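Local coordinates for protein 5-carboxyvanillate decarboxylase (Sphingomonas paucimobilis, PDB 4L6D) that probably removes a carboxyl group from 5-carboxyvanillate to give vanillate, in an amidohydrolase-fold active site that holds a manganese ion, at residues P259-Y262 against F263-N266; N245-F249 against G250-K254; S212-F215 against D216-R220. One frame throughout, in Å; residues are numbered along the deposited sequence.

Contact 1. Residues P259-Y262 against F263-N266. With VNL (4-hydroxy-3-methoxybenzoate), chain L.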
loop_
_atom_site.group_PDB
_atom_site.type_symbol
_atom_site.label_atom_id
_atom_site.label_comp_id
_atom_site.label_asym_id
_atom_site.label_seq_id
_atom_site.Cartn_x
_atom_site.Cartn_y
_atom_site.Cartn_z
ATOM N N PRO A 259 -2.368 12.448 11.299
ATOM C CA PRO A 259 -1.562 11.275 10.918
ATOM C C PRO A 259 -0.239 11.619 10.216
ATOM O O PRO A 259 0.803 11.075 10.604
ATOM C CB PRO A 259 -2.515 10.494 10.007
ATOM C CG PRO A 259 -3.873 10.797 10.592
ATOM C CD PRO A 259 -3.807 12.249 11.014
ATOM N N SER A 260 -0.257 12.529 9.246
ATOM C CA SER A 260 0.958 12.852 8.497
ATOM C C SER A 260 1.954 13.586 9.382
ATOM O O SER A 260 3.170 13.526 9.151
ATOM C CB SER A 260 0.643 13.691 7.253
ATOM O OG SER A 260 0.288 15.017 7.614
ATOM N N GLU A 261 1.440 14.275 10.400
ATOM C CA GLU A 261 2.314 14.967 11.344
ATOM C C GLU A 261 3.067 14.003 12.253
ATOM O O GLU A 261 4.236 14.234 12.551
ATOM C CB GLU A 261 1.553 16.041 12.135
ATOM C CG GLU A 261 1.098 17.186 11.232
ATOM C CD GLU A 261 0.065 18.105 11.858
ATOM O OE1 GLU A 261 -0.496 17.773 12.921
ATOM O OE2 GLU A 261 -0.192 19.183 11.270
ATOM N N TYR A 262 2.415 12.924 12.682
ATOM C CA TYR A 262 3.159 11.839 13.324
ATOM C C TYR A 262 4.189 11.261 12.379
ATOM O O TYR A 262 5.309 10.951 12.792
ATOM C CB TYR A 262 2.241 10.712 13.805
ATOM C CG TYR A 262 1.325 11.179 14.894
ATOM C CD1 TYR A 262 1.824 11.488 16.157
ATOM C CD2 TYR A 262 -0.028 11.371 14.650
ATOM C CE1 TYR A 262 0.998 11.946 17.154
ATOM C CE2 TYR A 262 -0.869 11.837 15.644
ATOM C CZ TYR A 262 -0.351 12.128 16.897
ATOM O OH TYR A 262 -1.169 12.610 17.896
ATOM N N PHE A 263 3.823 11.079 11.111
ATOM C CA PHE A 263 4.770 10.448 10.214
ATOM C C PHE A 263 6.014 11.326 10.069
ATOM O O PHE A 263 7.131 10.829 10.133
ATOM C CB PHE A 263 4.156 10.109 8.848
ATOM C CG PHE A 263 4.992 9.136 8.076
ATOM C CD1 PHE A 263 4.935 7.782 8.366
ATOM C CD2 PHE A 263 5.908 9.576 7.141
ATOM C CE1 PHE A 263 5.732 6.872 7.697
ATOM C CE2 PHE A 263 6.718 8.669 6.459
ATOM C CZ PHE A 263 6.628 7.312 6.737
ATOM N N ARG A 264 5.834 12.636 9.937
ATOM C CA ARG A 264 6.996 13.503 9.785
ATOM C C ARG A 264 7.751 13.700 11.106
ATOM O O ARG A 264 8.979 13.827 11.096
ATOM C CB ARG A 264 6.603 14.864 9.194
ATOM C CG ARG A 264 6.089 14.798 7.755
ATOM C CD ARG A 264 5.823 16.201 7.188
ATOM N NE ARG A 264 4.849 16.145 6.096
ATOM C CZ ARG A 264 3.533 16.236 6.257
ATOM N NH1 ARG A 264 3.013 16.419 7.464
ATOM N NH2 ARG A 264 2.728 16.168 5.203
ATOM N N ARG A 265 7.041 13.722 12.235
ATOM C CA ARG A 265 7.689 13.960 13.530
ATOM C C ARG A 265 8.426 12.726 14.023
ATOM O O ARG A 265 9.567 12.819 14.496
ATOM C CB ARG A 265 6.661 14.384 14.589
ATOM C CG ARG A 265 7.283 14.842 15.907
ATOM C CD ARG A 265 6.227 15.141 16.982
ATOM N NE ARG A 265 5.583 13.904 17.419
ATOM C CZ ARG A 265 4.709 13.805 18.414
ATOM N NH1 ARG A 265 4.350 14.874 19.110
ATOM N NH2 ARG A 265 4.209 12.610 18.721
ATOM N N ASN A 266 7.761 11.578 13.929
ATOM C CA ASN A 266 8.241 10.341 14.557
ATOM C C ASN A 266 8.893 9.323 13.638
ATOM O O ASN A 266 9.491 8.356 14.127
ATOM C CB ASN A 266 7.098 9.668 15.317
ATOM C CG ASN A 266 6.637 10.481 16.510
ATOM O OD1 ASN A 266 5.641 11.215 16.444
ATOM N ND2 ASN A 266 7.371 10.369 17.616
HETATM C C1 VNL L . -0.139 16.796 2.209
HETATM C CO1 VNL L . -0.243 15.644 3.010
HETATM C CO2 VNL L . -0.797 17.999 2.545
HETATM C CM1 VNL L . -1.021 15.659 4.180
HETATM C CM2 VNL L . -1.578 18.040 3.700
HETATM O OM VNL L . -2.264 19.148 4.130
HETATM C CZ VNL L . -1.695 16.834 4.538
HETATM C CC VNL L . 0.701 16.752 0.966
HETATM C CV VNL L . -2.192 20.384 3.397
HETATM O O1 VNL L . 1.784 16.100 0.954
HETATM O O2 VNL L . 0.274 17.389 -0.032
HETATM O O3 VNL L . -2.565 16.919 5.601
#
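Tyr262 meets both Arg265 and Asn266 at the edge of its ring. Arg265 NH2 approaches Tyr262 CE1 to 3.6 Å, and Asn266 OD1 lies in the ring plane, 3.8 Å from Tyr262 CD1. The guanidinium of Arg265 stands steeply to the ring, their planes 79° apart, whereas the amide of Asn266 is turned only 25° from it. At the edge of that guanidinium sits Asn266 OD1, gripped side-on by two nitrogens: Arg265 NH2 (3.0 Å) comes in on a lone pair, while Arg265 NE bonds from above the carbonyl plane. A bend at chi3 (69°) folds the arginine back to make this pair of bonds. All this lies on helix 259-266, which leads directly into strand 267-270 of the amidohydrolase (beta/alpha)8 barrel; successive i to i+4 bonds run from Phe263 N to Pro259 O through Asn266 N to Tyr262 O (2.8 Å). Around the helix, the extended Arg264 carries its guanidinium to Ser260, where Arg264 NH1 donates a bent bond to Ser260 OG at 3.1 Å, the oxygen lying well out of the guanidinium plane. Ser260 OG also bonds Asp240, and Arg264 NE is held by the carbonyl of Val286. The same guanidinium offers its edge to a bound vanillate in a pocket separate from the manganese site, Arg264 NH2 lying 3.7 Å from VNL CO1. Tyr262 OH hydrogen-bonds Asp216 and Leu257.

Contact 2. Residues N245-F249 against G250-K254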
loop_
_atom_site.group_PDB
_atom_site.type_symbol
_atom_site.label_atom_id
_atom_site.label_comp_id
_atom_site.label_asym_id
_atom_site.label_seq_id
_atom_site.Cartn_x
_atom_site.Cartn_y
_atom_site.Cartn_z
ATOM N N ASN A 245 -13.403 10.989 9.621
ATOM C CA ASN A 245 -14.361 9.892 9.564
ATOM C C ASN A 245 -13.964 8.758 10.500
ATOM O O ASN A 245 -14.818 8.145 11.133
ATOM C CB ASN A 245 -14.491 9.336 8.147
ATOM C CG ASN A 245 -15.234 10.270 7.216
ATOM O OD1 ASN A 245 -15.984 11.149 7.650
ATOM N ND2 ASN A 245 -15.030 10.079 5.918
ATOM N N ALA A 246 -12.669 8.474 10.579
ATOM C CA ALA A 246 -12.192 7.392 11.433
ATOM C C ALA A 246 -12.504 7.653 12.913
ATOM O O ALA A 246 -12.917 6.742 13.633
ATOM C CB ALA A 246 -10.699 7.165 11.226
ATOM N N THR A 247 -12.317 8.891 13.370
ATOM C CA THR A 247 -12.571 9.207 14.775
ATOM C C THR A 247 -14.058 9.421 15.054
ATOM O O THR A 247 -14.520 9.185 16.169
ATOM C CB THR A 247 -11.767 10.447 15.272
ATOM O OG1 THR A 247 -12.121 11.609 14.509
ATOM C CG2 THR A 247 -10.261 10.197 15.168
ATOM N N THR A 248 -14.802 9.861 14.046
ATOM C CA THR A 248 -16.225 10.139 14.212
ATOM C C THR A 248 -17.058 8.862 14.152
ATOM O O THR A 248 -17.916 8.638 15.008
ATOM C CB THR A 248 -16.737 11.159 13.162
ATOM O OG1 THR A 248 -16.011 12.388 13.303
ATOM C CG2 THR A 248 -18.229 11.441 13.343
ATOM N N PHE A 249 -16.804 8.025 13.146
ATOM C CA PHE A 249 -17.626 6.829 12.929
ATOM C C PHE A 249 -16.929 5.504 13.212
ATOM O O PHE A 249 -17.595 4.482 13.355
ATOM C CB PHE A 249 -18.151 6.779 11.482
ATOM C CG PHE A 249 -18.868 8.019 11.056
ATOM C CD1 PHE A 249 -20.035 8.411 11.691
ATOM C CD2 PHE A 249 -18.373 8.799 10.022
ATOM C CE1 PHE A 249 -20.703 9.566 11.305
ATOM C CE2 PHE A 249 -19.035 9.953 9.625
ATOM C CZ PHE A 249 -20.201 10.337 10.267
ATOM N N GLY A 250 -15.599 5.515 13.280
ATOM C CA GLY A 250 -14.826 4.283 13.270
ATOM C C GLY A 250 -14.156 3.904 14.573
ATOM O O GLY A 250 -13.394 2.938 14.621
ATOM N N GLY A 251 -14.420 4.655 15.637
ATOM C CA GLY A 251 -13.828 4.334 16.924
ATOM C C GLY A 251 -12.329 4.577 17.003
ATOM O O GLY A 251 -11.665 4.085 17.921
ATOM N N ALA A 252 -11.770 5.323 16.052
ATOM C CA ALA A 252 -10.369 5.720 16.158
ATOM C C ALA A 252 -10.263 6.759 17.266
ATOM O O ALA A 252 -11.104 7.644 17.371
ATOM C CB ALA A 252 -9.861 6.287 14.834
ATOM N N PRO A 253 -9.228 6.653 18.104
ATOM C CA PRO A 253 -9.133 7.603 19.213
ATOM C C PRO A 253 -8.741 8.989 18.726
ATOM O O PRO A 253 -8.130 9.134 17.662
ATOM C CB PRO A 253 -8.028 7.006 20.087
ATOM C CG PRO A 253 -7.171 6.238 19.142
ATOM C CD PRO A 253 -8.125 5.678 18.095
ATOM N N LYS A 254 -9.074 10.001 19.515
ATOM C CA LYS A 254 -8.692 11.368 19.188
ATOM C C LYS A 254 -7.198 11.560 19.411
ATOM O O LYS A 254 -6.652 11.152 20.439
ATOM C CB LYS A 254 -9.497 12.359 20.024
ATOM C CG LYS A 254 -10.991 12.296 19.764
ATOM C CD LYS A 254 -11.333 12.671 18.331
ATOM C CE LYS A 254 -12.828 12.915 18.169
ATOM N NZ LYS A 254 -13.317 14.027 19.041
HETATM O O HOH W 1 -13.329 8.693 18.617
HETATM O O HOH W 2 -16.500 6.442 16.680
#
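Thr247 and Lys254 cross at about a right angle where the chain, leaving helix 236-249 of the amidohydrolase barrel, doubles back beside the last helical turn. Lys254, bent at chi2 and chi4, lays its aliphatic part over the threonine, Lys254 CD coming within 3.8 Å of Thr247 CB. The two branches of Thr247 do different work. Its hydroxyl bonds back to the carbonyl of Gly244; its methyl, anti to the carbonyl carbon, faces the returning backbone, with Thr247 CG2 3.4 Å from Pro253 O. Beside this crossing the methyl of Ala252 points at the helix and packs against that of Ala246, CB to CB at 3.8 Å. Tyr189 of the second subunit packs on both alanines, so this helix end forms part of the dimer contact. Two glycines suit the reversal. Gly250 passes close to Ala246 O, where a beta carbon would clash, and Gly251 adopts a positive phi of 70°. Ala246 O then receives Ala252 N at 3.0 Å, a fairly straight bond arriving from above the carbonyl plane, together with a weak one from Gly250 N. Phe249, which packs on Arg46 of the second subunit, has Thr248 CG2 over the centre of one ring face. Where Thr247 CA donates a C-H to Ala252 O, a water reinforces the pairing, giving one proton to Thr247 O and the other to Ala252 O, each at 2.8 Å.

Contact 3. Residues S212-F215 against D216-R220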
loop_
_atom_site.group_PDB
_atom_site.type_symbol
_atom_site.label_atom_id
_atom_site.label_comp_id
_atom_site.label_asym_id
_atom_site.label_seq_id
_atom_site.Cartn_x
_atom_site.Cartn_y
_atom_site.Cartn_z
ATOM N N SER A 212 -3.663 4.370 16.436
ATOM C CA SER A 212 -3.969 3.946 17.796
ATOM C C SER A 212 -3.540 4.975 18.836
ATOM O O SER A 212 -3.911 4.865 20.004
ATOM C CB SER A 212 -3.296 2.614 18.117
ATOM O OG SER A 212 -1.901 2.798 18.273
ATOM N N GLY A 213 -2.751 5.967 18.418
ATOM C CA GLY A 213 -2.275 6.985 19.342
ATOM C C GLY A 213 -0.996 6.611 20.064
ATOM O O GLY A 213 -0.650 7.210 21.083
ATOM N N LEU A 214 -0.273 5.637 19.522
ATOM C CA LEU A 214 0.958 5.181 20.158
ATOM C C LEU A 214 1.947 6.335 20.305
ATOM O O LEU A 214 2.695 6.400 21.273
ATOM C CB LEU A 214 1.584 4.041 19.350
ATOM C CG LEU A 214 2.774 3.335 20.007
ATOM C CD1 LEU A 214 2.318 2.469 21.178
ATOM C CD2 LEU A 214 3.537 2.500 18.971
ATOM N N PHE A 215 1.934 7.252 19.344
ATOM C CA PHE A 215 2.862 8.380 19.386
ATOM C C PHE A 215 2.416 9.562 20.240
ATOM O O PHE A 215 3.189 10.493 20.440
ATOM C CB PHE A 215 3.288 8.779 17.977
ATOM C CG PHE A 215 3.868 7.624 17.208
ATOM C CD1 PHE A 215 5.169 7.215 17.436
ATOM C CD2 PHE A 215 3.080 6.901 16.304
ATOM C CE1 PHE A 215 5.707 6.115 16.744
ATOM C CE2 PHE A 215 3.605 5.816 15.617
ATOM C CZ PHE A 215 4.918 5.424 15.838
ATOM N N ASP A 216 1.188 9.522 20.759
ATOM C CA ASP A 216 0.828 10.432 21.846
ATOM C C ASP A 216 1.292 9.833 23.172
ATOM O O ASP A 216 1.681 10.559 24.087
ATOM C CB ASP A 216 -0.674 10.717 21.887
ATOM C CG ASP A 216 -1.109 11.692 20.806
ATOM O OD1 ASP A 216 -0.243 12.370 20.196
ATOM O OD2 ASP A 216 -2.330 11.786 20.581
ATOM N N ARG A 217 1.249 8.509 23.277
ATOM C CA ARG A 217 1.708 7.836 24.489
ATOM C C ARG A 217 3.229 7.904 24.609
ATOM O O ARG A 217 3.760 8.107 25.700
ATOM C CB ARG A 217 1.244 6.380 24.489
ATOM C CG ARG A 217 1.572 5.614 25.752
ATOM C CD ARG A 217 1.033 4.195 25.670
ATOM N NE ARG A 217 -0.413 4.142 25.864
ATOM C CZ ARG A 217 -0.998 3.999 27.051
ATOM N NH1 ARG A 217 -0.262 3.903 28.151
ATOM N NH2 ARG A 217 -2.319 3.959 27.137
ATOM N N PHE A 218 3.922 7.732 23.485
ATOM C CA PHE A 218 5.387 7.760 23.458
ATOM C C PHE A 218 5.872 8.730 22.384
ATOM O O PHE A 218 6.335 8.312 21.311
ATOM C CB PHE A 218 5.960 6.366 23.180
ATOM C CG PHE A 218 5.448 5.289 24.101
ATOM C CD1 PHE A 218 5.831 5.243 25.431
ATOM C CD2 PHE A 218 4.605 4.301 23.616
ATOM C CE1 PHE A 218 5.357 4.237 26.277
ATOM C CE2 PHE A 218 4.136 3.295 24.449
ATOM C CZ PHE A 218 4.520 3.260 25.784
ATOM N N PRO A 219 5.745 10.035 22.659
ATOM C CA PRO A 219 5.978 11.042 21.617
ATOM C C PRO A 219 7.427 11.176 21.183
ATOM O O PRO A 219 7.663 11.785 20.149
ATOM C CB PRO A 219 5.487 12.342 22.269
ATOM C CG PRO A 219 5.624 12.103 23.746
ATOM C CD PRO A 219 5.261 10.638 23.912
ATOM N N ARG A 220 8.377 10.621 21.938
ATOM C CA ARG A 220 9.779 10.707 21.526
ATOM C C ARG A 220 10.285 9.468 20.785
ATOM O O ARG A 220 11.473 9.368 20.504
ATOM C CB ARG A 220 10.697 10.974 22.720
ATOM C CG ARG A 220 10.408 12.279 23.430
ATOM C CD ARG A 220 11.029 13.456 22.703
ATOM N NE ARG A 220 12.487 13.388 22.626
ATOM C CZ ARG A 220 13.320 13.741 23.603
ATOM N NH1 ARG A 220 12.853 14.176 24.765
ATOM N NH2 ARG A 220 14.629 13.648 23.419
HETATM O O HOH W 3 2.226 13.742 20.840
#
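Leu214 and Phe218 form the tight side of helix 214-217 and its exit. Leu214 CD1 lies in the plane of the Phe218 ring, at its edge, 3.8 Å from Phe218 CD2, and Arg217 CG sits over the centre of one face. With Leu214 CG anti to its own nitrogen (chi1 -172°), the leucine bends its end round to meet the ring. Helix 158-167 adds Phe161 and Glu165 against the phenylalanine, and replacing Phe218 by alanine would probably open a gap between the two helices, leaving Leu214 CD1 and the Arg217 chain without the ring they rest on. Gly213 ends the preceding helix in a Schellman motif and is also the N-cap of the new one; its oxygen takes Arg217 N in the carbonyl plane at 3.2 Å and Asp216 N from well above it. Phe218 N bonds Leu214 O at 2.9 Å, and at the exit Pro219 CA makes a C-H contact of 3.1 Å with Phe215 O. The loose part is the exposed Arg217, whose chain bends at chi3 and carries its guanidinium away. Asp216, though partly exposed, is firmly bonded: a water donates to Asp216 OD1 at 2.9 Å and, weakly, to Phe215 O, and the carboxylate, already paired with Tyr262 OH, also accepts from Lys256 N, partners that would probably fix its rotation and favour its ionised form.

In the fold
Along the chain the order is contact 3, contact 2, contact 1, all in the part of the amidohydrolase barrel that flanks strands 223-225 and 267-270. Contact 3 precedes the first of these strands and contact 1 runs into the second; contact 2 lies at the end of helix 236-249. Contacts 1 and 3 have centres about 11 Å apart and touch directly, Asn266 ND2 reaching Pro219 O at 2.9 Å and Phe215 packing on Tyr262, so helix 214-217 and the loop after it are joined to helix 259-266. Contact 2 stands about 17 Å from contact 3 between centres; Pro253 and Ser212 touch and both pack on Tyr189 of the second subunit, bringing these contacts together at the dimer interface.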